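Long-range contact in glutathione S-transferase (PDB 2DSA), which binds glutathione and reductively dechlorinates metabolites of polychlorinated biphenyls, and probably has the general transferase activity of its family: residues Gln96-Ile101 with Ser152-Tyr157. Numbering follows the deposited sequence.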
ATOM      1  N   GLN A  96      -0.759   5.394   6.532  1.00 28.83           N
ATOM      2  CA  GLN A  96      -2.163   5.021   6.401  1.00 28.78           C
ATOM      3  C   GLN A  96      -2.726   5.604   5.118  1.00 28.12           C
ATOM      4  O   GLN A  96      -3.224   4.869   4.284  1.00 28.39           O
ATOM      5  CB  GLN A  96      -2.962   5.536   7.611  1.00 28.63           C
ATOM      6  CG  GLN A  96      -4.479   5.381   7.457  1.00 28.61           C
ATOM      7  CD  GLN A  96      -5.248   6.128   8.541  1.00 28.67           C
ATOM      8  OE1 GLN A  96      -6.071   6.996   8.242  1.00 30.23           O
ATOM      9  NE2 GLN A  96      -4.935   5.841   9.798  1.00 26.75           N
ATOM     10  N   TRP A  97      -2.626   6.928   4.955  1.00 28.45           N
ATOM     11  CA  TRP A  97      -3.127   7.577   3.751  1.00 28.56           C
ATOM     12  C   TRP A  97      -2.455   7.094   2.478  1.00 28.79           C
ATOM     13  O   TRP A  97      -3.151   6.848   1.477  1.00 29.57           O
ATOM     14  CB  TRP A  97      -3.135   9.100   3.865  1.00 29.47           C
ATOM     15  CG  TRP A  97      -4.384   9.578   4.536  1.00 30.44           C
ATOM     16  CD1 TRP A  97      -4.481  10.166   5.771  1.00 31.56           C
ATOM     17  CD2 TRP A  97      -5.729   9.453   4.040  1.00 30.49           C
ATOM     18  NE1 TRP A  97      -5.800  10.434   6.056  1.00 32.50           N
ATOM     19  CE2 TRP A  97      -6.587  10.003   5.019  1.00 32.24           C
ATOM     20  CE3 TRP A  97      -6.290   8.953   2.852  1.00 31.50           C
ATOM     21  CZ2 TRP A  97      -7.985  10.061   4.854  1.00 30.96           C
ATOM     22  CZ3 TRP A  97      -7.681   9.018   2.680  1.00 31.68           C
ATOM     23  CH2 TRP A  97      -8.509   9.565   3.683  1.00 31.29           C
ATOM     24  N   LEU A  98      -1.129   6.911   2.517  1.00 28.23           N
ATOM     25  CA  LEU A  98      -0.398   6.392   1.353  1.00 28.74           C
ATOM     26  C   LEU A  98      -0.854   4.977   0.960  1.00 28.80           C
ATOM     27  O   LEU A  98      -1.000   4.688  -0.215  1.00 29.04           O
ATOM     28  CB  LEU A  98       1.121   6.415   1.575  1.00 28.23           C
ATOM     29  CG  LEU A  98       1.867   7.755   1.642  1.00 27.11           C
ATOM     30  CD1 LEU A  98       3.342   7.503   1.970  1.00 26.13           C
ATOM     31  CD2 LEU A  98       1.733   8.540   0.326  1.00 26.20           C
ATOM     32  N   ASN A  99      -1.054   4.098   1.942  1.00 29.04           N
ATOM     33  CA  ASN A  99      -1.527   2.758   1.633  1.00 29.87           C
ATOM     34  C   ASN A  99      -2.977   2.734   1.130  1.00 30.25           C
ATOM     35  O   ASN A  99      -3.310   1.924   0.264  1.00 30.21           O
ATOM     36  CB  ASN A  99      -1.377   1.802   2.820  1.00 29.77           C
ATOM     37  CG  ASN A  99      -1.428   0.361   2.389  1.00 30.88           C
ATOM     38  OD1 ASN A  99      -0.467  -0.138   1.826  1.00 31.27           O
ATOM     39  ND2 ASN A  99      -2.572  -0.314   2.614  1.00 32.17           N
ATOM     40  N   PHE A 100      -3.819   3.602   1.703  1.00 30.54           N
ATOM     41  CA  PHE A 100      -5.169   3.862   1.208  1.00 31.19           C
ATOM     42  C   PHE A 100      -5.209   4.292  -0.261  1.00 31.29           C
ATOM     43  O   PHE A 100      -5.968   3.733  -1.064  1.00 31.55           O
ATOM     44  CB  PHE A 100      -5.883   4.913   2.063  1.00 30.78           C
ATOM     45  CG  PHE A 100      -7.321   5.142   1.660  1.00 33.11           C
ATOM     46  CD1 PHE A 100      -8.352   4.422   2.270  1.00 33.84           C
ATOM     47  CD2 PHE A 100      -7.650   6.070   0.658  1.00 33.57           C
ATOM     48  CE1 PHE A 100      -9.674   4.622   1.906  1.00 33.68           C
ATOM     49  CE2 PHE A 100      -8.967   6.280   0.285  1.00 33.02           C
ATOM     50  CZ  PHE A 100      -9.988   5.562   0.907  1.00 33.22           C
ATOM     51  N   ILE A 101      -4.404   5.286  -0.616  1.00 31.31           N
ATOM     52  CA  ILE A 101      -4.392   5.766  -1.994  1.00 31.30           C
ATOM     53  C   ILE A 101      -3.978   4.634  -2.931  1.00 31.83           C
ATOM     54  O   ILE A 101      -4.593   4.422  -3.980  1.00 31.97           O
ATOM     55  CB  ILE A 101      -3.534   7.043  -2.174  1.00 30.95           C
ATOM     56  CG1 ILE A 101      -4.115   8.184  -1.347  1.00 30.40           C
ATOM     57  CG2 ILE A 101      -3.480   7.449  -3.642  1.00 31.80           C
ATOM     58  CD1 ILE A 101      -3.117   9.229  -0.896  1.00 30.49           C
ATOM     59  N   SER A 152       1.552  17.165   2.243  1.00 34.27           N
ATOM     60  CA  SER A 152       2.485  16.056   2.337  1.00 32.66           C
ATOM     61  C   SER A 152       2.568  15.256   1.017  1.00 31.66           C
ATOM     62  O   SER A 152       1.821  15.516   0.064  1.00 30.68           O
ATOM     63  CB  SER A 152       2.091  15.160   3.504  1.00 32.79           C
ATOM     64  OG  SER A 152       0.959  14.379   3.166  1.00 34.17           O
ATOM     65  N   VAL A 153       3.478  14.286   0.964  1.00 30.10           N
ATOM     66  CA  VAL A 153       3.556  13.376  -0.182  1.00 29.34           C
ATOM     67  C   VAL A 153       2.240  12.549  -0.418  1.00 29.13           C
ATOM     68  O   VAL A 153       2.025  12.032  -1.505  1.00 28.86           O
ATOM     69  CB  VAL A 153       4.824  12.454  -0.126  1.00 28.88           C
ATOM     70  CG1 VAL A 153       6.107  13.258  -0.341  1.00 28.57           C
ATOM     71  CG2 VAL A 153       4.911  11.685   1.186  1.00 27.33           C
ATOM     72  N   ALA A 154       1.382  12.429   0.595  1.00 29.38           N
ATOM     73  CA  ALA A 154       0.069  11.763   0.430  1.00 30.28           C
ATOM     74  C   ALA A 154      -0.861  12.559  -0.482  1.00 30.42           C
ATOM     75  O   ALA A 154      -1.574  11.996  -1.287  1.00 31.17           O
ATOM     76  CB  ALA A 154      -0.600  11.531   1.782  1.00 30.33           C
ATOM     77  N   ASP A 155      -0.822  13.881  -0.347  1.00 30.85           N
ATOM     78  CA  ASP A 155      -1.585  14.799  -1.178  1.00 31.41           C
ATOM     79  C   ASP A 155      -1.116  14.773  -2.618  1.00 31.46           C
ATOM     80  O   ASP A 155      -1.929  14.888  -3.542  1.00 32.01           O
ATOM     81  CB  ASP A 155      -1.472  16.218  -0.628  1.00 30.89           C
ATOM     82  CG  ASP A 155      -2.034  16.345   0.767  1.00 31.60           C
ATOM     83  OD1 ASP A 155      -1.255  16.677   1.699  1.00 32.53           O
ATOM     84  OD2 ASP A 155      -3.251  16.098   0.936  1.00 30.66           O
ATOM     85  N   ILE A 156       0.193  14.638  -2.802  1.00 30.96           N
ATOM     86  CA  ILE A 156       0.784  14.542  -4.133  1.00 30.85           C
ATOM     87  C   ILE A 156       0.337  13.249  -4.810  1.00 30.75           C
ATOM     88  O   ILE A 156      -0.065  13.258  -5.964  1.00 30.68           O
ATOM     89  CB  ILE A 156       2.340  14.625  -4.080  1.00 30.32           C
ATOM     90  CG1 ILE A 156       2.780  16.010  -3.604  1.00 30.75           C
ATOM     91  CG2 ILE A 156       2.938  14.321  -5.431  1.00 29.66           C
ATOM     92  CD1 ILE A 156       4.214  16.071  -3.071  1.00 30.68           C
ATOM     93  N   TYR A 157       0.392  12.141  -4.073  1.00 31.20           N
ATOM     94  CA  TYR A 157      -0.050  10.869  -4.605  1.00 31.40           C
ATOM     95  C   TYR A 157      -1.542  10.964  -4.965  1.00 31.83           C
ATOM     96  O   TYR A 157      -1.932  10.608  -6.078  1.00 31.53           O
ATOM     97  CB  TYR A 157       0.237   9.754  -3.599  1.00 31.06           C
ATOM     98  CG  TYR A 157       0.074   8.337  -4.100  1.00 30.18           C
ATOM     99  CD1 TYR A 157       0.005   8.051  -5.464  1.00 30.94           C
ATOM    100  CD2 TYR A 157       0.036   7.273  -3.205  1.00 29.77           C
ATOM    101  CE1 TYR A 157      -0.130   6.751  -5.916  1.00 29.98           C
ATOM    102  CE2 TYR A 157      -0.093   5.963  -3.650  1.00 30.05           C
ATOM    103  CZ  TYR A 157      -0.183   5.714  -5.005  1.00 30.26           C
ATOM    104  OH  TYR A 157      -0.311   4.434  -5.461  1.00 31.28           O
TER
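Leu98 and Ile101 of helix 89-109 reach Ala154 and Tyr157 at the start of helix 153-163, joining two nearly parallel helices in the all-helical C-terminal domain of the glutathione S-transferase fold. Ser152 and Asp155 form a capping box, the N-capping motif known in this position throughout the family: Ser152 OG accepts from Ala154 N, and Asp155 OD1 takes Ser152 N through its anti lone pair in a nearly straight bond (168°). Asp155 OD2 binds Leu146 N, tying the helix start to the preceding loop. Val153 adds its carbonyl O, 4.0 Å from Leu98 CD2, while its side chain packs on Ala17 of helix 12-21 in the thioredoxin-like domain. Small Ala154 lets the other helix come close, its CA lying 5.5 Å from Leu98 CA. Leu98 CD2 touches Ala154 CA at 3.6 Å, and Trp97 CB meets Ala154 CB. The first torsion of Tyr157 sets CG anti to the backbone N (chi1 -169°), and the ring lies against helix 89-109, with Leu98 O at its edge near CE2. Its flat face suits Ile101, while OH hydrogen-bonds to His106 ND1, and His106 lines the pockets of glutathione and bound 2-hydroxy-6-oxo-6-phenylhexa-2,4-dienoic acid. Branched Ile101 serves both neighbours: CD1 packs tightly against the carbonyl, 3.2 Å from Ala154 O, while CG2 sits over the centre of the Tyr157 ring in a CH-pi contact, 3.6 Å from the centroid and 13° off the normal.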